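Local coordinates for cytochrome P450 113A1 (Saccharopolyspora erythraea, PDB 2JJN), which hydroxylates the macrolactone ring of erythromycin D at C-12 to give erythromycin C, as a heme-dependent cytochrome P450 monooxygenase, at residues A[385-390]-A[395-400]; A[244-249]-A[360-365]. The protein carries 2 engineered substitutions. All coordinates share one frame; numbering follows the deposited sequence. Where two conformers were deposited one is given.

Contact 1 (A[385-390]-A[395-400]). With SO4 (sulfate ion), chain C.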
loop_
_atom_site.group_PDB
_atom_site.type_symbol
_atom_site.label_atom_id
_atom_site.label_comp_id
_atom_site.label_asym_id
_atom_site.label_seq_id
_atom_site.Cartn_x
_atom_site.Cartn_y
_atom_site.Cartn_z
ATOM N N ARG A 385 7.686 -3.821 -23.149
ATOM C CA ARG A 385 7.398 -2.759 -22.207
ATOM C C ARG A 385 6.819 -3.365 -20.952
ATOM O O ARG A 385 6.383 -4.525 -20.935
ATOM C CB ARG A 385 6.441 -1.734 -22.817
ATOM C CG ARG A 385 7.017 -1.117 -24.075
ATOM C CD ARG A 385 6.606 0.323 -24.246
ATOM N NE ARG A 385 7.183 1.200 -23.226
ATOM C CZ ARG A 385 8.415 1.715 -23.275
ATOM N NH1 ARG A 385 9.240 1.424 -24.279
ATOM N NH2 ARG A 385 8.831 2.514 -22.297
ATOM N N LEU A 386 6.822 -2.593 -19.872
ATOM C CA LEU A 386 6.401 -3.150 -18.598
ATOM C C LEU A 386 4.931 -3.461 -18.570
ATOM O O LEU A 386 4.135 -2.785 -19.237
ATOM C CB LEU A 386 6.747 -2.181 -17.477
ATOM C CG LEU A 386 8.242 -1.912 -17.331
ATOM C CD1 LEU A 386 8.444 -0.753 -16.366
ATOM C CD2 LEU A 386 8.931 -3.123 -16.786
ATOM N N ARG A 387 4.586 -4.458 -17.763
ATOM C CA ARG A 387 3.218 -4.823 -17.517
ATOM C C ARG A 387 2.741 -4.085 -16.259
ATOM O O ARG A 387 2.997 -4.506 -15.151
ATOM C CB ARG A 387 3.086 -6.324 -17.295
ATOM C CG ARG A 387 2.842 -7.151 -18.558
ATOM C CD ARG A 387 4.059 -7.946 -18.979
ATOM N NE ARG A 387 4.569 -8.830 -17.930
ATOM C CZ ARG A 387 5.267 -9.938 -18.163
ATOM N NH1 ARG A 387 5.528 -10.315 -19.413
ATOM N NH2 ARG A 387 5.698 -10.677 -17.152
ATOM N N HIS A 388 2.049 -2.980 -16.471
ATOM C CA HIS A 388 1.502 -2.188 -15.360
ATOM C C HIS A 388 0.246 -2.819 -14.824
ATOM O O HIS A 388 -0.535 -3.447 -15.588
ATOM C CB HIS A 388 1.148 -0.787 -15.859
ATOM C CG HIS A 388 2.325 0.073 -16.117
ATOM N ND1 HIS A 388 2.545 1.245 -15.428
ATOM C CD2 HIS A 388 3.357 -0.059 -16.983
ATOM C CE1 HIS A 388 3.647 1.814 -15.879
ATOM N NE2 HIS A 388 4.163 1.040 -16.817
ATOM N N PHE A 389 0.028 -2.687 -13.511
ATOM C CA PHE A 389 -1.309 -2.958 -12.975
ATOM C C PHE A 389 -2.300 -1.987 -13.636
ATOM O O PHE A 389 -2.001 -0.793 -13.864
ATOM C CB PHE A 389 -1.330 -2.790 -11.454
ATOM C CG PHE A 389 -0.593 -3.868 -10.729
ATOM C CD1 PHE A 389 -1.152 -5.126 -10.559
ATOM C CD2 PHE A 389 0.689 -3.663 -10.247
ATOM C CE1 PHE A 389 -0.462 -6.116 -9.905
ATOM C CE2 PHE A 389 1.400 -4.674 -9.573
ATOM C CZ PHE A 389 0.809 -5.935 -9.444
ATOM N N GLU A 390 -3.471 -2.489 -14.002
ATOM C CA GLU A 390 -4.453 -1.628 -14.622
ATOM C C GLU A 390 -5.441 -1.072 -13.615
ATOM O O GLU A 390 -6.163 -0.115 -13.900
ATOM C CB GLU A 390 -5.249 -2.404 -15.665
ATOM C CG GLU A 390 -4.383 -3.238 -16.590
ATOM C CD GLU A 390 -4.834 -3.197 -18.033
ATOM O OE1 GLU A 390 -6.060 -3.127 -18.292
ATOM O OE2 GLU A 390 -3.949 -3.232 -18.910
ATOM N N GLY A 395 1.686 0.777 -10.230
ATOM C CA GLY A 395 2.926 0.005 -10.183
ATOM C C GLY A 395 2.988 -0.969 -11.337
ATOM O O GLY A 395 2.111 -0.977 -12.207
ATOM N N THR A 396 4.044 -1.780 -11.314
ATOM C CA THR A 396 4.169 -2.782 -12.366
ATOM C C THR A 396 4.221 -4.174 -11.768
ATOM O O THR A 396 4.742 -4.393 -10.674
ATOM C CB THR A 396 5.380 -2.518 -13.247
ATOM O OG1 THR A 396 6.567 -2.619 -12.475
ATOM C CG2 THR A 396 5.286 -1.105 -13.884
ATOM N N ARG A 397 3.712 -5.133 -12.543
ATOM C CA ARG A 397 3.637 -6.509 -12.077
ATOM C C ARG A 397 5.005 -7.203 -11.997
ATOM O O ARG A 397 5.231 -8.054 -11.153
ATOM C CB ARG A 397 2.743 -7.321 -13.012
ATOM C CG ARG A 397 1.301 -6.821 -12.974
ATOM C CD ARG A 397 0.515 -7.108 -14.263
ATOM N NE ARG A 397 0.507 -8.533 -14.558
ATOM C CZ ARG A 397 0.101 -9.057 -15.716
ATOM N NH1 ARG A 397 -0.351 -8.279 -16.690
ATOM N NH2 ARG A 397 0.142 -10.372 -15.888
ATOM N N HIS A 398 5.873 -6.795 -12.916
ATOM C CA HIS A 398 7.251 -7.225 -12.937
ATOM C C HIS A 398 8.129 -6.058 -13.238
ATOM O O HIS A 398 7.647 -5.036 -13.737
ATOM C CB HIS A 398 7.405 -8.309 -13.998
ATOM C CG HIS A 398 6.662 -9.544 -13.620
ATOM N ND1 HIS A 398 7.120 -10.390 -12.635
ATOM C CD2 HIS A 398 5.439 -10.003 -13.983
ATOM C CE1 HIS A 398 6.223 -11.341 -12.420
ATOM N NE2 HIS A 398 5.206 -11.147 -13.247
ATOM N N LEU A 399 9.409 -6.191 -12.966
ATOM C CA LEU A 399 10.334 -5.112 -13.295
ATOM C C LEU A 399 11.690 -5.747 -13.647
ATOM O O LEU A 399 12.588 -5.874 -12.824
ATOM C CB LEU A 399 10.499 -4.155 -12.072
ATOM C CG LEU A 399 11.175 -2.851 -12.527
ATOM C CD1 LEU A 399 10.189 -1.929 -13.285
ATOM C CD2 LEU A 399 11.803 -2.075 -11.328
ATOM N N PRO A 400 11.833 -6.182 -14.900
ATOM C CA PRO A 400 13.122 -6.683 -15.336
ATOM C C PRO A 400 14.128 -5.575 -15.215
ATOM O O PRO A 400 13.879 -4.430 -15.643
ATOM C CB PRO A 400 12.872 -7.032 -16.821
ATOM C CG PRO A 400 11.369 -7.124 -16.952
ATOM C CD PRO A 400 10.794 -6.186 -15.944
HETATM S S SO4 C . 6.903 1.399 -19.616
HETATM O O1 SO4 C . 7.661 0.284 -20.158
HETATM O O2 SO4 C . 5.652 0.889 -19.102
HETATM O O3 SO4 C . 6.640 2.384 -20.662
HETATM O O4 SO4 C . 7.655 2.099 -18.568
HETATM O O HOH W 1 6.451 -5.881 -16.162
HETATM O O HOH W 2 -0.673 0.627 -11.999
#
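T396 sets its methyl CG2 squarely over the H388 ring, 3.7 Å from the ring centroid and only 4° off the normal, a CH-pi contact. With chi1 at 63°, OG1 of T396 is sent the other way, to the carbonyl O of H398 at 2.9 Å, reaching it from above the carbonyl plane. Along the ring edge, H388 NE2 donates to O2 of a sulfate, probably from the crystallisation liquor, which R385, R381 and the backbone N of L386 also hold.

Next door, R397 lays CG over the F389 ring, shifted toward the rim. R387 stands its guanidinium almost upright to the H398 ring, planes 87° apart, with R387 NH2 3.3 Å from H398 CD2; the R387 NH1 is held by E384 in a salt bridge. At the far end L386 spreads its methyls, CD1 on L399 CD1 and CD2 on P400 CD.

Two backbone bonds tie the chains together: R397 N to R387 O, 2.8 Å and nearly straight, and F389 N to G395 O at 3.0 Å. Water 1 joins R387 N to H398 O. The paired backbones form an irregular antiparallel hairpin with a single beta bridge, H388 to T396, leading into strand 400-402 of the P450 fold.

Contact 2 (A[244-249]-A[360-365]). With HEM (protoporphyrin IX containing Fe), chain B.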
loop_
_atom_site.group_PDB
_atom_site.type_symbol
_atom_site.label_atom_id
_atom_site.label_comp_id
_atom_site.label_asym_id
_atom_site.label_seq_id
_atom_site.Cartn_x
_atom_site.Cartn_y
_atom_site.Cartn_z
ATOM N N ILE A 244 1.397 -6.090 -0.652
ATOM C CA ILE A 244 1.107 -5.406 -1.903
ATOM C C ILE A 244 1.946 -4.116 -2.003
ATOM O O ILE A 244 2.657 -3.845 -3.015
ATOM C CB ILE A 244 -0.415 -5.038 -1.984
ATOM C CG1 ILE A 244 -0.724 -4.171 -3.200
ATOM C CG2 ILE A 244 -0.842 -4.221 -0.789
ATOM C CD1 ILE A 244 -0.045 -4.608 -4.418
ATOM N N THR A 245 1.862 -3.315 -0.957
ATOM C CA THR A 245 2.312 -1.918 -1.045
ATOM C C THR A 245 3.814 -1.882 -1.055
ATOM O O THR A 245 4.423 -1.128 -1.804
ATOM C CB THR A 245 1.870 -1.128 0.196
ATOM O OG1 THR A 245 2.304 -1.833 1.366
ATOM C CG2 THR A 245 0.384 -0.917 0.205
ATOM N N THR A 246 4.438 -2.683 -0.225
ATOM C CA THR A 246 5.876 -2.617 -0.147
ATOM C C THR A 246 6.483 -3.156 -1.432
ATOM O O THR A 246 7.413 -2.548 -1.999
ATOM C CB THR A 246 6.392 -3.227 1.208
ATOM O OG1 THR A 246 5.440 -2.944 2.279
ATOM C CG2 THR A 246 7.726 -2.754 1.590
ATOM N N THR A 247 5.873 -4.204 -2.007
ATOM C CA THR A 247 6.290 -4.720 -3.319
ATOM C C THR A 247 6.154 -3.658 -4.452
ATOM O O THR A 247 7.103 -3.417 -5.188
ATOM C CB THR A 247 5.470 -5.944 -3.684
ATOM O OG1 THR A 247 5.724 -6.948 -2.687
ATOM C CG2 THR A 247 5.794 -6.506 -5.118
ATOM N N VAL A 248 5.000 -3.023 -4.547
ATOM C CA VAL A 248 4.791 -1.938 -5.514
ATOM C C VAL A 248 5.738 -0.747 -5.267
ATOM O O VAL A 248 6.273 -0.168 -6.228
ATOM C CB VAL A 248 3.300 -1.509 -5.418
ATOM C CG1 VAL A 248 3.078 -0.233 -6.193
ATOM C CG2 VAL A 248 2.396 -2.705 -5.943
ATOM N N LEU A 249 5.927 -0.355 -4.014
ATOM C CA LEU A 249 6.787 0.807 -3.744
ATOM C C LEU A 249 8.215 0.549 -4.188
ATOM O O LEU A 249 8.826 1.415 -4.828
ATOM C CB LEU A 249 6.768 1.183 -2.279
ATOM C CG LEU A 249 7.630 2.402 -1.943
ATOM C CD1 LEU A 249 7.188 3.603 -2.728
ATOM C CD2 LEU A 249 7.556 2.735 -0.434
ATOM N N ARG A 360 8.650 1.961 5.594
ATOM C CA ARG A 360 9.811 2.831 5.437
ATOM C C ARG A 360 11.098 2.055 5.691
ATOM O O ARG A 360 12.113 2.330 5.008
ATOM C CB ARG A 360 9.734 4.050 6.368
ATOM C CG ARG A 360 8.708 5.058 5.841
ATOM C CD ARG A 360 8.437 6.127 6.915
ATOM N NE ARG A 360 7.669 7.225 6.296
ATOM C CZ ARG A 360 6.680 7.900 6.889
ATOM N NH1 ARG A 360 6.270 7.534 8.090
ATOM N NH2 ARG A 360 6.080 8.918 6.234
ATOM N N LEU A 361 11.070 1.161 6.677
ATOM C CA LEU A 361 12.285 0.390 7.032
ATOM C C LEU A 361 12.614 -0.619 5.923
ATOM O O LEU A 361 13.786 -0.722 5.481
ATOM C CB LEU A 361 12.031 -0.323 8.365
ATOM C CG LEU A 361 13.197 -1.187 8.839
ATOM C CD1 LEU A 361 14.491 -0.389 9.060
ATOM C CD2 LEU A 361 12.753 -1.934 10.128
ATOM N N GLU A 362 11.615 -1.333 5.466
ATOM C CA GLU A 362 11.872 -2.307 4.416
ATOM C C GLU A 362 12.406 -1.661 3.139
ATOM O O GLU A 362 13.348 -2.165 2.518
ATOM C CB GLU A 362 10.600 -3.075 4.084
ATOM C CG GLU A 362 10.061 -3.881 5.262
ATOM C CD GLU A 362 8.965 -4.848 4.839
ATOM O OE1 GLU A 362 8.009 -5.074 5.611
ATOM O OE2 GLU A 362 9.019 -5.372 3.723
ATOM N N ASN A 363 11.863 -0.498 2.791
ATOM C CA ASN A 363 12.287 0.098 1.519
ATOM C C ASN A 363 13.630 0.833 1.674
ATOM O O ASN A 363 14.439 0.867 0.715
ATOM C CB ASN A 363 11.164 0.997 0.970
ATOM C CG ASN A 363 10.124 0.182 0.318
ATOM O OD1 ASN A 363 10.273 -0.163 -0.858
ATOM N ND2 ASN A 363 9.099 -0.193 1.072
ATOM N N ARG A 364 13.935 1.373 2.861
ATOM C CA ARG A 364 15.256 1.942 3.104
ATOM C C ARG A 364 16.296 0.841 2.945
ATOM O O ARG A 364 17.304 0.999 2.232
ATOM C CB ARG A 364 15.347 2.514 4.528
ATOM C CG ARG A 364 16.783 2.957 4.834
ATOM C CD ARG A 364 16.863 3.715 6.177
ATOM N NE ARG A 364 16.606 2.902 7.370
ATOM C CZ ARG A 364 17.522 2.174 8.025
ATOM N NH1 ARG A 364 18.763 2.016 7.544
ATOM N NH2 ARG A 364 17.202 1.613 9.204
ATOM N N VAL A 365 16.074 -0.248 3.665
ATOM C CA VAL A 365 17.062 -1.324 3.658
ATOM C C VAL A 365 17.211 -1.894 2.253
ATOM O O VAL A 365 18.320 -2.107 1.770
ATOM C CB VAL A 365 16.702 -2.420 4.680
ATOM C CG1 VAL A 365 17.658 -3.601 4.533
ATOM C CG2 VAL A 365 16.790 -1.873 6.102
HETATM C CHA HEM B . -3.730 1.831 6.293
HETATM C CHB HEM B . -0.823 2.884 2.517
HETATM C CHC HEM B . 2.397 -0.358 4.132
HETATM C CHD HEM B . -0.833 -1.965 7.395
HETATM C C1A HEM B . -3.159 2.416 5.180
HETATM C C2A HEM B . -3.765 3.515 4.420
HETATM C C3A HEM B . -2.978 3.792 3.376
HETATM C C4A HEM B . -1.847 2.887 3.422
HETATM C CMA HEM B . -3.218 4.852 2.279
HETATM C CAA HEM B . -5.071 4.244 4.786
HETATM C CBA HEM B . -6.292 3.488 4.296
HETATM C CGA HEM B . -7.573 4.316 4.413
HETATM O O1A HEM B . -7.519 5.482 4.896
HETATM O O2A HEM B . -8.652 3.748 4.052
HETATM C C1B HEM B . 0.318 2.091 2.641
HETATM C C2B HEM B . 1.480 2.178 1.793
HETATM C C3B HEM B . 2.386 1.280 2.247
HETATM C C4B HEM B . 1.770 0.623 3.393
HETATM C CMB HEM B . 1.524 3.185 0.625
HETATM C CAB HEM B . 3.785 0.898 1.727
HETATM C CBB HEM B . 4.542 1.801 1.193
HETATM C C1C HEM B . 1.801 -1.073 5.149
HETATM C C2C HEM B . 2.429 -2.160 5.882
HETATM C C3C HEM B . 1.533 -2.608 6.786
HETATM C C4C HEM B . 0.317 -1.802 6.661
HETATM C CMC HEM B . 3.878 -2.639 5.598
HETATM C CAC HEM B . 1.652 -3.770 7.791
HETATM C CBC HEM B . 2.771 -4.036 8.465
HETATM C C1D HEM B . -1.881 -1.095 7.348
HETATM C C2D HEM B . -3.042 -1.241 8.165
HETATM C C3D HEM B . -3.919 -0.073 7.847
HETATM C C4D HEM B . -3.221 0.680 6.848
HETATM C CMD HEM B . -3.343 -2.380 9.185
HETATM C CAD HEM B . -5.305 0.255 8.431
HETATM C CBD HEM B . -5.191 1.201 9.642
HETATM C CGD HEM B . -6.555 1.596 10.116
HETATM O O1D HEM B . -7.555 1.381 9.408
HETATM O O2D HEM B . -6.631 2.142 11.237
HETATM N NA HEM B . -1.953 2.063 4.552
HETATM N NB HEM B . 0.486 1.096 3.600
HETATM N NC HEM B . 0.521 -0.919 5.647
HETATM N ND HEM B . -2.013 0.070 6.565
HETATM FE FE HEM B . -0.671 0.694 5.175
HETATM O O HOH W 3 -1.652 -0.655 3.715
#
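Contact between T246, L249, E362 and N363 is van der Waals, with no hydrogen bond crossing it. T246 points CG2 across the gap to N363 ND2. The modelled 3.0 Å between T246 CG2 and N363 ND2 is closer than a methyl and an amide N should sit, so doubtful, as T246 was built in two conformers; the same methyl lies 3.6 Å from E362 OE2. Placing CG2 anti to the backbone N aims it at the opposite helix. L249 comes in one turn further on: its CD2 reaches N363 ND2 at 3.6 Å, while CG faces OD1 of the same amide.

The segments run roughly parallel, their axes 10.2 Å apart and crossing at -29°. These are the I-helix and the L-helix of the P450 fold, the long helix 228-259 passing beside the heme and helix 356-374 following the cysteine ligand C353.

The hydroxyl of T246 and the amide of N363 turn back to their own helices: T246 OG1 bonds to G242 O, and N363 ND2 to A359 O, so the buried amide N-H has a partner within its own helix.

Heme contacts come from the 244-249 side. T245 OG1, which bonds to A241 O, sits 3.1 Å from heme CAB; L249 CD2 meets vinyl carbon CBB at 3.6 Å. Water 3 is bound to the iron at 2.2 Å.

In the fold
Helix 228-259 serves both contacts, whose centres are 16 Å apart. V248 joins the two: on the helix side away from 360-365, its CG1 touches G395 CA at 4.0 Å and its CG2 lies 4.2 Å from F389 CE2. Farther along the same helix, R255 lies on L386, H388, T396 and L399 of contact 1. Nearness to the cofactor sets them apart: contact 2 touches the heme directly through T245 and L249, while in contact 1, which lies away from the annotated sites, G395 is about 11 Å from the heme. On the cysteine side, the side chain of T246 in contact 2 is about 8 Å from that of C353, the axial ligand of the iron.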